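Down syndrome cell adhesion molecule, isoform AK (Drosophila melanogaster, PDB 4WVR) probably mediates homophilic cell adhesion, with this variable immunoglobulin domain, Ig7, contributing to the isoform-specific homodimerization of Dscam1. Local coordinates at residues I10-F15 with S93-L99; Q29-G35 with P64-V68; T40-N46 with V81-E87; E55-I59 with L69-A73. All coordinates share one frame. Residue numbers count along the deposited sequence, not the author numbering.

Contact 3 lies nearest the centre of the domain and pairs two strands of the four-stranded sheet. Contacts 2 and 4 belong to the facing three-stranded sheet and share strand 66-71, which is paired with strand 26-31 in contact 2 and with strand 57-63 in contact 4. Contact 1 is a surface contact, where the N-terminal segment runs beside strand 92-99. Backbone ladders hold contacts 2, 3 and 4, whereas the polar links of contact 1 are one hydrogen bond to a serine hydroxyl and several waters. The Cys30-Cys84 disulfide joins contacts 2 and 3. Trp43 and Phe82 of contact 3 pack on Leu69 of contact 4. Contacts 2 and 4 also touch the second subunit.

Contact 1 (I10-F15 with S93-L99); sequences IAPFSF and SFTTSEL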
loop_
_atom_site.group_PDB
_atom_site.type_symbol
_atom_site.label_atom_id
_atom_site.label_comp_id
_atom_site.label_asym_id
_atom_site.label_seq_id
_atom_site.Cartn_x
_atom_site.Cartn_y
_atom_site.Cartn_z
ATOM N N ILE A 10 4.361 9.744 10.580
ATOM C CA ILE A 10 3.851 8.989 9.440
ATOM C C ILE A 10 4.597 9.287 8.146
ATOM O O ILE A 10 4.796 10.447 7.790
ATOM C CB ILE A 10 2.357 9.284 9.209
ATOM C CG1 ILE A 10 1.584 9.220 10.528
ATOM C CG2 ILE A 10 1.772 8.332 8.163
ATOM C CD1 ILE A 10 0.165 9.731 10.421
ATOM N N ALA A 11 4.997 8.235 7.437
ATOM C CA ALA A 11 5.538 8.401 6.094
ATOM C C ALA A 11 4.444 8.911 5.164
ATOM O O ALA A 11 3.323 8.400 5.177
ATOM C CB ALA A 11 6.115 7.091 5.576
ATOM N N PRO A 12 4.760 9.933 4.361
ATOM C CA PRO A 12 3.765 10.460 3.425
ATOM C C PRO A 12 3.384 9.423 2.373
ATOM O O PRO A 12 4.180 8.532 2.070
ATOM C CB PRO A 12 4.476 11.660 2.791
ATOM C CG PRO A 12 5.928 11.389 2.977
ATOM C CD PRO A 12 6.041 10.657 4.278
ATOM N N PHE A 13 2.170 9.530 1.845
ATOM C CA PHE A 13 1.734 8.662 0.760
ATOM C C PHE A 13 1.059 9.490 -0.324
ATOM O O PHE A 13 0.768 10.665 -0.120
ATOM C CB PHE A 13 0.790 7.564 1.274
ATOM C CG PHE A 13 -0.344 8.067 2.138
ATOM C CD1 PHE A 13 -1.388 8.800 1.591
ATOM C CD2 PHE A 13 -0.383 7.770 3.492
ATOM C CE1 PHE A 13 -2.437 9.249 2.380
ATOM C CE2 PHE A 13 -1.433 8.209 4.288
ATOM C CZ PHE A 13 -2.458 8.953 3.730
ATOM N N SER A 14 0.809 8.880 -1.478
ATOM C CA SER A 14 0.150 9.588 -2.565
ATOM C C SER A 14 -0.594 8.641 -3.502
ATOM O O SER A 14 -0.117 7.550 -3.796
ATOM C CB SER A 14 1.171 10.409 -3.358
ATOM O OG SER A 14 0.560 11.064 -4.459
ATOM N N PHE A 15 -1.764 9.068 -3.965
ATOM C CA PHE A 15 -2.476 8.343 -5.009
ATOM C C PHE A 15 -1.828 8.608 -6.365
ATOM O O PHE A 15 -2.086 7.898 -7.336
ATOM C CB PHE A 15 -3.956 8.733 -5.043
ATOM C CG PHE A 15 -4.718 8.331 -3.815
ATOM C CD1 PHE A 15 -5.173 7.031 -3.659
ATOM C CD2 PHE A 15 -4.984 9.251 -2.817
ATOM C CE1 PHE A 15 -5.880 6.656 -2.525
ATOM C CE2 PHE A 15 -5.688 8.885 -1.683
ATOM C CZ PHE A 15 -6.138 7.585 -1.538
ATOM N N SER A 93 -0.762 12.593 14.987
ATOM C CA SER A 93 -0.179 13.114 13.760
ATOM C C SER A 93 -1.009 12.654 12.569
ATOM O O SER A 93 -1.755 11.677 12.666
ATOM C CB SER A 93 1.272 12.658 13.614
ATOM O OG SER A 93 1.907 13.293 12.520
ATOM N N PHE A 94 -0.892 13.358 11.450
ATOM C CA PHE A 94 -1.628 12.971 10.255
ATOM C C PHE A 94 -0.876 13.326 8.981
ATOM O O PHE A 94 0.035 14.153 8.987
ATOM C CB PHE A 94 -3.015 13.622 10.238
ATOM C CG PHE A 94 -2.990 15.105 9.990
ATOM C CD1 PHE A 94 -2.765 15.992 11.030
ATOM C CD2 PHE A 94 -3.199 15.611 8.718
ATOM C CE1 PHE A 94 -2.739 17.360 10.803
ATOM C CE2 PHE A 94 -3.176 16.973 8.484
ATOM C CZ PHE A 94 -2.949 17.850 9.529
ATOM N N THR A 95 -1.265 12.682 7.890
ATOM C CA THR A 95 -0.728 13.002 6.578
ATOM C C THR A 95 -1.846 12.759 5.572
ATOM O O THR A 95 -2.759 11.970 5.831
ATOM C CB THR A 95 0.526 12.167 6.243
ATOM O OG1 THR A 95 1.207 12.741 5.122
ATOM C CG2 THR A 95 0.162 10.723 5.932
ATOM N N THR A 96 -1.803 13.457 4.445
ATOM C CA THR A 96 -2.919 13.415 3.509
ATOM C C THR A 96 -2.489 13.175 2.070
ATOM O O THR A 96 -1.303 13.233 1.739
ATOM C CB THR A 96 -3.730 14.728 3.538
ATOM O OG1 THR A 96 -2.917 15.794 3.036
ATOM C CG2 THR A 96 -4.190 15.067 4.951
ATOM N N SER A 97 -3.476 12.912 1.219
ATOM C CA SER A 97 -3.270 12.887 -0.221
ATOM C C SER A 97 -4.603 13.109 -0.913
ATOM O O SER A 97 -5.610 12.509 -0.542
ATOM C CB SER A 97 -2.647 11.566 -0.674
ATOM O OG SER A 97 -2.366 11.594 -2.065
ATOM N N GLU A 98 -4.618 13.980 -1.911
ATOM C CA GLU A 98 -5.859 14.240 -2.621
ATOM C C GLU A 98 -6.020 13.281 -3.784
ATOM O O GLU A 98 -5.133 13.157 -4.628
ATOM C CB GLU A 98 -5.918 15.682 -3.123
ATOM C CG GLU A 98 -7.252 16.023 -3.765
ATOM C CD GLU A 98 -7.280 17.410 -4.370
ATOM O OE1 GLU A 98 -6.228 18.084 -4.362
ATOM O OE2 GLU A 98 -8.357 17.824 -4.848
ATOM N N LEU A 99 -7.157 12.594 -3.814
ATOM C CA LEU A 99 -7.502 11.740 -4.942
ATOM C C LEU A 99 -8.321 12.529 -5.955
ATOM O O LEU A 99 -9.348 13.114 -5.615
ATOM C CB LEU A 99 -8.279 10.508 -4.477
ATOM C CG LEU A 99 -8.723 9.563 -5.593
ATOM C CD1 LEU A 99 -7.517 8.999 -6.325
ATOM C CD2 LEU A 99 -9.599 8.442 -5.045
HETATM O O HOH W 1 3.617 12.500 10.692
HETATM O O HOH W 2 3.746 12.643 6.507
HETATM O O HOH W 3 1.145 12.269 2.531
HETATM O O HOH W 4 -0.379 13.502 -2.525
#
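Phe15 lays one face of its ring over Leu99. The CB of Leu99 sits 4.2 Å from the ring centroid in a CH-pi contact, and Phe15 CB meets Leu99 CD1 at 3.8 Å. The one direct hydrogen bond between the segments runs from Phe15 N to Ser97 OG, 3.2 Å. Phe13 and Ile10 converge on Thr95: its CG2 is 3.4 Å from Phe13 CE2 and 3.6 Å from Ile10 CG2. Elsewhere water fills the gap between the backbones. One water accepts from Phe13 N (3.0 Å) and Thr95 OG1 (2.6 Å) and donates to Thr96 O (2.7 Å). Another donates to Ile10 O (2.8 Å) and Thr95 OG1 (2.9 Å). The end-to-end directions differ by only 3°, so the segments run parallel. Inward, Phe13 reaches Trp43 and Cys84, and Phe15 reaches Phe82. An N-terminal segment parallel to the last strand and bridged to it largely by water is consistent with the A'-G edge of an immunoglobulin beta sandwich.

Contact 2 (Q29-G35 with P64-V68); sequences QCMVQKG and PKTSV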
loop_
_atom_site.group_PDB
_atom_site.type_symbol
_atom_site.label_atom_id
_atom_site.label_comp_id
_atom_site.label_asym_id
_atom_site.label_seq_id
_atom_site.Cartn_x
_atom_site.Cartn_y
_atom_site.Cartn_z
ATOM N N GLN A 29 -0.752 3.047 1.666
ATOM C CA GLN A 29 -0.415 2.483 2.970
ATOM C C GLN A 29 -0.049 3.607 3.911
ATOM O O GLN A 29 0.826 4.419 3.600
ATOM C CB GLN A 29 0.770 1.521 2.905
ATOM C CG GLN A 29 0.515 0.187 2.237
ATOM C CD GLN A 29 1.588 -0.844 2.565
ATOM O OE1 GLN A 29 2.198 -0.828 3.637
ATOM N NE2 GLN A 29 1.887 -1.686 1.593
ATOM N N CYS A 30 -0.698 3.645 5.069
ATOM C CA CYS A 30 -0.314 4.573 6.124
ATOM C C CYS A 30 0.675 3.876 7.043
ATOM O O CYS A 30 0.297 3.031 7.856
ATOM C CB CYS A 30 -1.537 5.052 6.906
ATOM S SG CYS A 30 -1.159 6.260 8.194
ATOM N N MET A 31 1.949 4.217 6.900
ATOM C CA MET A 31 2.993 3.529 7.643
ATOM C C MET A 31 3.616 4.443 8.686
ATOM O O MET A 31 4.349 5.377 8.361
ATOM C CB MET A 31 4.062 2.988 6.689
ATOM C CG MET A 31 3.585 1.798 5.852
ATOM S SD MET A 31 4.724 1.355 4.522
ATOM C CE MET A 31 4.510 2.753 3.421
ATOM N N VAL A 32 3.299 4.169 9.944
ATOM C CA VAL A 32 3.861 4.913 11.058
ATOM C C VAL A 32 5.333 4.551 11.227
ATOM O O VAL A 32 5.704 3.379 11.173
ATOM C CB VAL A 32 3.085 4.629 12.362
ATOM C CG1 VAL A 32 3.739 5.325 13.545
ATOM C CG2 VAL A 32 1.631 5.056 12.213
ATOM N N GLN A 33 6.176 5.561 11.409
ATOM C CA GLN A 33 7.598 5.332 11.619
ATOM C C GLN A 33 7.918 5.369 13.112
ATOM O O GLN A 33 7.934 4.337 13.782
ATOM C CB GLN A 33 8.425 6.368 10.857
ATOM C CG GLN A 33 8.079 6.444 9.379
ATOM C CD GLN A 33 8.263 5.114 8.670
ATOM O OE1 GLN A 33 9.292 4.455 8.824
ATOM N NE2 GLN A 33 7.260 4.710 7.895
ATOM N N LYS A 34 8.164 6.565 13.632
ATOM C CA LYS A 34 8.370 6.743 15.063
ATOM C C LYS A 34 7.039 6.661 15.794
ATOM O O LYS A 34 5.997 6.992 15.228
ATOM C CB LYS A 34 9.048 8.085 15.349
ATOM C CG LYS A 34 10.357 8.290 14.612
ATOM C CD LYS A 34 11.408 7.296 15.075
ATOM C CE LYS A 34 12.745 7.547 14.394
ATOM N NZ LYS A 34 13.803 6.652 14.943
ATOM N N GLY A 35 7.073 6.221 17.049
ATOM C CA GLY A 35 5.885 6.204 17.885
ATOM C C GLY A 35 5.763 4.958 18.741
ATOM O O GLY A 35 6.030 3.851 18.274
ATOM N N PRO A 64 0.765 -3.449 13.881
ATOM C CA PRO A 64 0.593 -2.393 14.888
ATOM C C PRO A 64 0.963 -0.989 14.407
ATOM O O PRO A 64 0.588 -0.021 15.069
ATOM C CB PRO A 64 1.530 -2.834 16.027
ATOM C CG PRO A 64 2.391 -3.918 15.452
ATOM C CD PRO A 64 1.554 -4.575 14.410
ATOM N N LYS A 65 1.668 -0.873 13.283
ATOM C CA LYS A 65 2.105 0.434 12.801
ATOM C C LYS A 65 1.766 0.713 11.337
ATOM O O LYS A 65 2.317 1.639 10.735
ATOM C CB LYS A 65 3.614 0.590 12.998
ATOM C CG LYS A 65 4.038 0.746 14.448
ATOM C CD LYS A 65 5.461 1.269 14.543
ATOM C CE LYS A 65 5.822 1.627 15.972
ATOM N NZ LYS A 65 7.123 2.349 16.047
ATOM N N THR A 66 0.863 -0.071 10.761
ATOM C CA THR A 66 0.515 0.121 9.357
ATOM C C THR A 66 -0.963 -0.125 9.087
ATOM O O THR A 66 -1.522 -1.144 9.505
ATOM C CB THR A 66 1.353 -0.796 8.447
ATOM O OG1 THR A 66 2.740 -0.458 8.580
ATOM C CG2 THR A 66 0.937 -0.636 6.990
ATOM N N SER A 67 -1.595 0.820 8.397
ATOM C CA SER A 67 -2.966 0.642 7.945
ATOM C C SER A 67 -3.034 0.822 6.434
ATOM O O SER A 67 -2.432 1.746 5.886
ATOM C CB SER A 67 -3.905 1.627 8.641
ATOM O OG SER A 67 -5.227 1.519 8.135
ATOM N N VAL A 68 -3.770 -0.064 5.769
ATOM C CA VAL A 68 -3.873 -0.048 4.311
ATOM C C VAL A 68 -5.260 0.362 3.830
ATOM O O VAL A 68 -6.269 -0.190 4.269
ATOM C CB VAL A 68 -3.557 -1.426 3.713
ATOM C CG1 VAL A 68 -3.447 -1.325 2.198
ATOM C CG2 VAL A 68 -2.279 -1.981 4.315
#
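Two short backbone hydrogen bonds, Cys30 N to Ser67 O (2.7 Å) and Val32 N to Lys65 O (2.8 Å), lead this antiparallel pairing of the B and E strands of the immunoglobulin fold. Ser67 N returns a hydrogen bond to Cys30 O at 3.0 Å. Beyond the strands, the extended Lys65 side chain reaches the loop, where its NZ donates to Gln33 O at 3.1 Å and to Gly35 O at 2.9 Å. Cys30 is the B-strand half of the disulfide to Cys84. Gln29-Val68 and Met31-Thr66 are non-hydrogen-bonded pairs on either side of Cys30-Ser67. The side chains of Cys30 and Ser67 point into the sandwich, where Ser67 OG hydrogen-bonds to Trp43 NE1. Gln29, Met31, Thr66 and Val68 point to the other face, which meets the second subunit. There Gln29 NE2 hydrogen-bonds to Leu69 O, and Thr66 OG1 to Asn25, both of the second subunit. Between the segments, Val32 CB is 4.1 Å from Lys65 CB, and Gln29 CG lies 4.1 Å from Val68 CG2.

Contact 3 (T40-N46 with V81-E87); sequences TIKWTLN and VFKCIAE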
loop_
_atom_site.group_PDB
_atom_site.type_symbol
_atom_site.label_atom_id
_atom_site.label_comp_id
_atom_site.label_asym_id
_atom_site.label_seq_id
_atom_site.Cartn_x
_atom_site.Cartn_y
_atom_site.Cartn_z
ATOM N N THR A 40 -3.479 3.937 17.475
ATOM C CA THR A 40 -4.745 3.888 16.761
ATOM C C THR A 40 -4.595 4.583 15.415
ATOM O O THR A 40 -4.099 5.706 15.341
ATOM C CB THR A 40 -5.884 4.547 17.565
ATOM O OG1 THR A 40 -6.121 3.796 18.760
ATOM C CG2 THR A 40 -7.166 4.585 16.746
ATOM N N ILE A 41 -5.008 3.908 14.349
ATOM C CA ILE A 41 -4.882 4.472 13.012
ATOM C C ILE A 41 -6.235 4.509 12.319
ATOM O O ILE A 41 -6.852 3.471 12.086
ATOM C CB ILE A 41 -3.885 3.674 12.151
ATOM C CG1 ILE A 41 -2.543 3.542 12.875
ATOM C CG2 ILE A 41 -3.693 4.353 10.816
ATOM C CD1 ILE A 41 -1.518 2.721 12.124
ATOM N N LYS A 42 -6.695 5.712 11.996
ATOM C CA LYS A 42 -8.010 5.876 11.392
ATOM C C LYS A 42 -7.957 6.794 10.181
ATOM O O LYS A 42 -6.981 7.516 9.976
ATOM C CB LYS A 42 -9.002 6.418 12.418
ATOM C CG LYS A 42 -8.554 7.704 13.072
ATOM C CD LYS A 42 -9.520 8.118 14.166
ATOM C CE LYS A 42 -9.091 9.422 14.809
ATOM N NZ LYS A 42 -10.037 9.825 15.883
ATOM N N TRP A 43 -9.019 6.765 9.383
ATOM C CA TRP A 43 -9.049 7.490 8.124
ATOM C C TRP A 43 -10.238 8.439 8.025
ATOM O O TRP A 43 -11.303 8.184 8.589
ATOM C CB TRP A 43 -9.088 6.509 6.951
ATOM C CG TRP A 43 -7.862 5.656 6.804
ATOM C CD1 TRP A 43 -7.582 4.498 7.472
ATOM C CD2 TRP A 43 -6.762 5.883 5.917
ATOM N NE1 TRP A 43 -6.372 3.995 7.061
ATOM C CE2 TRP A 43 -5.848 4.827 6.105
ATOM C CE3 TRP A 43 -6.455 6.883 4.987
ATOM C CZ2 TRP A 43 -4.650 4.739 5.396
ATOM C CZ3 TRP A 43 -5.263 6.792 4.278
ATOM C CH2 TRP A 43 -4.377 5.729 4.490
ATOM N N THR A 44 -10.048 9.536 7.299
ATOM C CA THR A 44 -11.160 10.402 6.928
ATOM C C THR A 44 -11.114 10.713 5.435
ATOM O O THR A 44 -10.045 10.725 4.822
ATOM C CB THR A 44 -11.163 11.728 7.728
ATOM O OG1 THR A 44 -9.945 12.444 7.490
ATOM C CG2 THR A 44 -11.308 11.459 9.214
ATOM N N LEU A 45 -12.286 10.930 4.853
ATOM C CA LEU A 45 -12.397 11.412 3.484
ATOM C C LEU A 45 -13.166 12.722 3.501
ATOM O O LEU A 45 -14.360 12.734 3.792
ATOM C CB LEU A 45 -13.103 10.393 2.590
ATOM C CG LEU A 45 -13.457 10.874 1.181
ATOM C CD1 LEU A 45 -12.204 11.314 0.434
ATOM C CD2 LEU A 45 -14.200 9.795 0.405
ATOM N N ASN A 46 -12.476 13.818 3.196
ATOM C CA ASN A 46 -13.049 15.155 3.323
ATOM C C ASN A 46 -13.611 15.372 4.723
ATOM O O ASN A 46 -14.770 15.757 4.890
ATOM C CB ASN A 46 -14.129 15.383 2.265
ATOM C CG ASN A 46 -13.600 15.220 0.856
ATOM O OD1 ASN A 46 -12.545 15.748 0.514
ATOM N ND2 ASN A 46 -14.323 14.472 0.037
ATOM N N VAL A 81 -9.966 14.604 -0.225
ATOM C CA VAL A 81 -8.776 14.483 0.604
ATOM C C VAL A 81 -8.859 13.282 1.539
ATOM O O VAL A 81 -9.729 13.217 2.406
ATOM C CB VAL A 81 -8.553 15.756 1.443
ATOM C CG1 VAL A 81 -7.237 15.667 2.206
ATOM C CG2 VAL A 81 -8.578 16.988 0.550
ATOM N N PHE A 82 -7.951 12.330 1.353
ATOM C CA PHE A 82 -7.843 11.201 2.265
ATOM C C PHE A 82 -6.821 11.515 3.343
ATOM O O PHE A 82 -5.679 11.863 3.048
ATOM C CB PHE A 82 -7.452 9.924 1.517
ATOM C CG PHE A 82 -8.551 9.366 0.661
ATOM C CD1 PHE A 82 -8.765 9.848 -0.616
ATOM C CD2 PHE A 82 -9.369 8.354 1.137
ATOM C CE1 PHE A 82 -9.779 9.337 -1.405
ATOM C CE2 PHE A 82 -10.383 7.839 0.355
ATOM C CZ PHE A 82 -10.588 8.331 -0.917
ATOM N N LYS A 83 -7.236 11.397 4.595
ATOM C CA LYS A 83 -6.332 11.659 5.697
ATOM C C LYS A 83 -6.160 10.422 6.558
ATOM O O LYS A 83 -7.134 9.769 6.922
ATOM C CB LYS A 83 -6.838 12.826 6.548
ATOM C CG LYS A 83 -5.927 13.176 7.715
ATOM C CD LYS A 83 -6.547 14.256 8.586
ATOM C CE LYS A 83 -6.860 15.505 7.775
ATOM N NZ LYS A 83 -7.523 16.550 8.606
ATOM N N CYS A 84 -4.912 10.096 6.862
ATOM C CA CYS A 84 -4.616 9.059 7.835
ATOM C C CYS A 84 -4.224 9.709 9.148
ATOM O O CYS A 84 -3.343 10.565 9.175
ATOM C CB CYS A 84 -3.491 8.151 7.354
ATOM S SG CYS A 84 -3.039 6.915 8.586
ATOM N N ILE A 85 -4.882 9.306 10.229
ATOM C CA ILE A 85 -4.577 9.834 11.552
ATOM C C ILE A 85 -4.028 8.741 12.461
ATOM O O ILE A 85 -4.661 7.704 12.651
ATOM C CB ILE A 85 -5.820 10.461 12.209
ATOM C CG1 ILE A 85 -6.457 11.488 11.271
ATOM C CG2 ILE A 85 -5.452 11.093 13.548
ATOM C CD1 ILE A 85 -7.801 11.986 11.741
ATOM N N ALA A 86 -2.845 8.982 13.016
ATOM C CA ALA A 86 -2.208 8.039 13.929
ATOM C C ALA A 86 -2.106 8.627 15.331
ATOM O O ALA A 86 -1.517 9.691 15.523
ATOM C CB ALA A 86 -0.834 7.656 13.420
ATOM N N GLU A 87 -2.672 7.924 16.308
ATOM C CA GLU A 87 -2.692 8.401 17.687
ATOM C C GLU A 87 -2.203 7.366 18.687
ATOM O O GLU A 87 -2.526 6.184 18.589
ATOM C CB GLU A 87 -4.104 8.832 18.084
ATOM C CG GLU A 87 -4.672 9.978 17.281
ATOM C CD GLU A 87 -6.185 10.060 17.384
ATOM O OE1 GLU A 87 -6.802 9.109 17.906
ATOM O OE2 GLU A 87 -6.751 11.082 16.951
HETATM O O HOH W 5 -10.207 13.963 5.012
HETATM O O HOH W 6 -10.345 14.921 8.959
#
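Cys84, one half of the disulfide, lies over the face of the Trp43 ring. Cys84 CB is 3.8 Å from the centroid of the six-membered ring of Trp43 (CH-pi) and Cys84 SG 4.4 Å (sulfur-aromatic). This is the pin of the immunoglobulin fold: the tryptophan of strand C packs on the cystine joining strands B and F, here Cys30-Cys84. Strands 40-45 and 81-87 run antiparallel at 158°, in an unbroken register from Thr40-Glu87 to Leu45-Phe82. Thr40-Glu87, Lys42-Ile85 and Thr44-Lys83 each form two backbone N-to-O hydrogen bonds of 2.7 to 2.9 Å, one each way. Ile41, Trp43, Leu45, Phe82, Cys84 and Ala86 face the core. There Leu45 CD1 lies over the face of the Phe82 ring in a CH-pi contact, 3.6 Å from its centroid, and Ile41 CG2 meets Cys84 SG at 3.5 Å. Trp43 NE1 hydrogen-bonds to Ser67 OG of the facing sheet. The outer face is mostly polar, with Ile85 among Thr40, Lys42, Thr44, Lys83 and Glu87; a long salt bridge joins Lys42 NZ and Glu87 OE2, 3.7 Å. Past the last bridge, Asn46 extends the ladder: its N donates to Val81 O and its OD1 accepts from Val81 N, both 2.9 Å.

Contact 4 (E55-I59 with L69-A73); sequences EGITI and LNIAA
The D-E hairpin of the immunoglobulin fold is built from strands 57-63 and 66-71. Segments 57-59 and 69-71 are extended (phi -84 to -135°, psi 99 to 135°) and antiparallel at 160°, with axes 4.7 Å apart. Leu69 (chi1 t, chi2 near 146°) lies opposite Ile59 in a non-hydrogen-bonded pair, CA to CA 4.7 Å. Leu69 CG packs 3.7 Å from Ile57 CG2. Its side chain faces Trp43 and Phe82 in the core. Asn70 pairs with Thr58 on the outer face: Thr58 N donates to Asn70 O, 2.7 Å, and Asn70 N to Thr58 O, 2.8 Å. A water bridges Thr58 OG1 (2.6 Å) and Asn70 OD1 (2.7 Å), while Asn70 ND2 hydrogen-bonds to Asn25. Ile71 turns back to the core, its CG1 4.2 Å from Ile57 CG1; both are mt. Beyond Ile71 water bridges the backbones; Gly56 has phi/psi 70/26°. One water joins Gly56 O (2.7 Å), Thr58 OG1 (3.1 Å) and Ala72 N (2.9 Å); another joins Gly56 O (2.7 Å) to Ala73 N (3.1 Å).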
loop_
_atom_site.group_PDB
_atom_site.type_symbol
_atom_site.label_atom_id
_atom_site.label_comp_id
_atom_site.label_asym_id
_atom_site.label_seq_id
_atom_site.Cartn_x
_atom_site.Cartn_y
_atom_site.Cartn_z
ATOM N N GLU A 55 -18.576 3.346 1.473
ATOM C CA GLU A 55 -18.437 3.898 0.124
ATOM C C GLU A 55 -17.534 3.023 -0.751
ATOM O O GLU A 55 -16.874 3.515 -1.666
ATOM C CB GLU A 55 -17.891 5.330 0.171
ATOM C CG GLU A 55 -18.823 6.342 0.825
ATOM C CD GLU A 55 -20.110 6.551 0.047
ATOM O OE1 GLU A 55 -20.050 6.646 -1.197
ATOM O OE2 GLU A 55 -21.184 6.623 0.682
ATOM N N GLY A 56 -17.512 1.726 -0.464
ATOM C CA GLY A 56 -16.699 0.791 -1.219
ATOM C C GLY A 56 -15.210 0.963 -0.985
ATOM O O GLY A 56 -14.397 0.621 -1.843
ATOM N N ILE A 57 -14.851 1.493 0.180
ATOM C CA ILE A 57 -13.451 1.697 0.538
ATOM C C ILE A 57 -12.977 0.664 1.555
ATOM O O ILE A 57 -13.536 0.562 2.650
ATOM C CB ILE A 57 -13.220 3.102 1.123
ATOM C CG1 ILE A 57 -13.601 4.174 0.102
ATOM C CG2 ILE A 57 -11.770 3.265 1.567
ATOM C CD1 ILE A 57 -13.534 5.582 0.654
ATOM N N THR A 58 -11.949 -0.099 1.194
ATOM C CA THR A 58 -11.376 -1.084 2.109
ATOM C C THR A 58 -10.351 -0.446 3.044
ATOM O O THR A 58 -9.481 0.307 2.610
ATOM C CB THR A 58 -10.701 -2.246 1.345
ATOM O OG1 THR A 58 -11.658 -2.889 0.490
ATOM C CG2 THR A 58 -10.134 -3.267 2.320
ATOM N N ILE A 59 -10.466 -0.752 4.332
ATOM C CA ILE A 59 -9.512 -0.287 5.329
ATOM C C ILE A 59 -9.093 -1.458 6.213
ATOM O O ILE A 59 -9.942 -2.148 6.773
ATOM C CB ILE A 59 -10.107 0.834 6.203
ATOM C CG1 ILE A 59 -10.386 2.078 5.354
ATOM C CG2 ILE A 59 -9.181 1.168 7.359
ATOM C CD1 ILE A 59 -11.037 3.208 6.118
ATOM N N LEU A 69 -5.307 1.322 2.914
ATOM C CA LEU A 69 -6.570 1.737 2.322
ATOM C C LEU A 69 -6.592 1.320 0.856
ATOM O O LEU A 69 -5.617 1.524 0.135
ATOM C CB LEU A 69 -6.770 3.250 2.470
ATOM C CG LEU A 69 -8.102 3.851 2.002
ATOM C CD1 LEU A 69 -8.494 5.025 2.878
ATOM C CD2 LEU A 69 -8.023 4.288 0.540
ATOM N N ASN A 70 -7.697 0.718 0.426
ATOM C CA ASN A 70 -7.857 0.316 -0.967
ATOM C C ASN A 70 -9.225 0.697 -1.507
ATOM O O ASN A 70 -10.244 0.506 -0.843
ATOM C CB ASN A 70 -7.641 -1.197 -1.129
ATOM C CG ASN A 70 -7.724 -1.648 -2.580
ATOM O OD1 ASN A 70 -8.668 -2.332 -2.983
ATOM N ND2 ASN A 70 -6.737 -1.254 -3.378
ATOM N N ILE A 71 -9.240 1.247 -2.714
ATOM C CA ILE A 71 -10.487 1.503 -3.413
ATOM C C ILE A 71 -10.521 0.598 -4.632
ATOM O O ILE A 71 -9.900 0.899 -5.653
ATOM C CB ILE A 71 -10.625 2.974 -3.829
ATOM C CG1 ILE A 71 -10.416 3.886 -2.618
ATOM C CG2 ILE A 71 -11.987 3.216 -4.474
ATOM C CD1 ILE A 71 -10.450 5.367 -2.956
ATOM N N ALA A 72 -11.230 -0.521 -4.506
ATOM C CA ALA A 72 -11.212 -1.574 -5.518
ATOM C C ALA A 72 -11.667 -1.086 -6.894
ATOM O O ALA A 72 -11.098 -1.473 -7.916
ATOM C CB ALA A 72 -12.074 -2.743 -5.064
ATOM N N ALA A 73 -12.696 -0.244 -6.907
ATOM C CA ALA A 73 -13.205 0.347 -8.142
ATOM C C ALA A 73 -13.522 1.819 -7.914
ATOM O O ALA A 73 -14.562 2.158 -7.348
ATOM C CB ALA A 73 -14.439 -0.396 -8.629
HETATM O O HOH W 7 -12.571 -1.324 -2.019
HETATM O O HOH W 8 -14.671 0.055 -4.511
HETATM O O HOH W 9 -10.404 -3.945 -1.592
#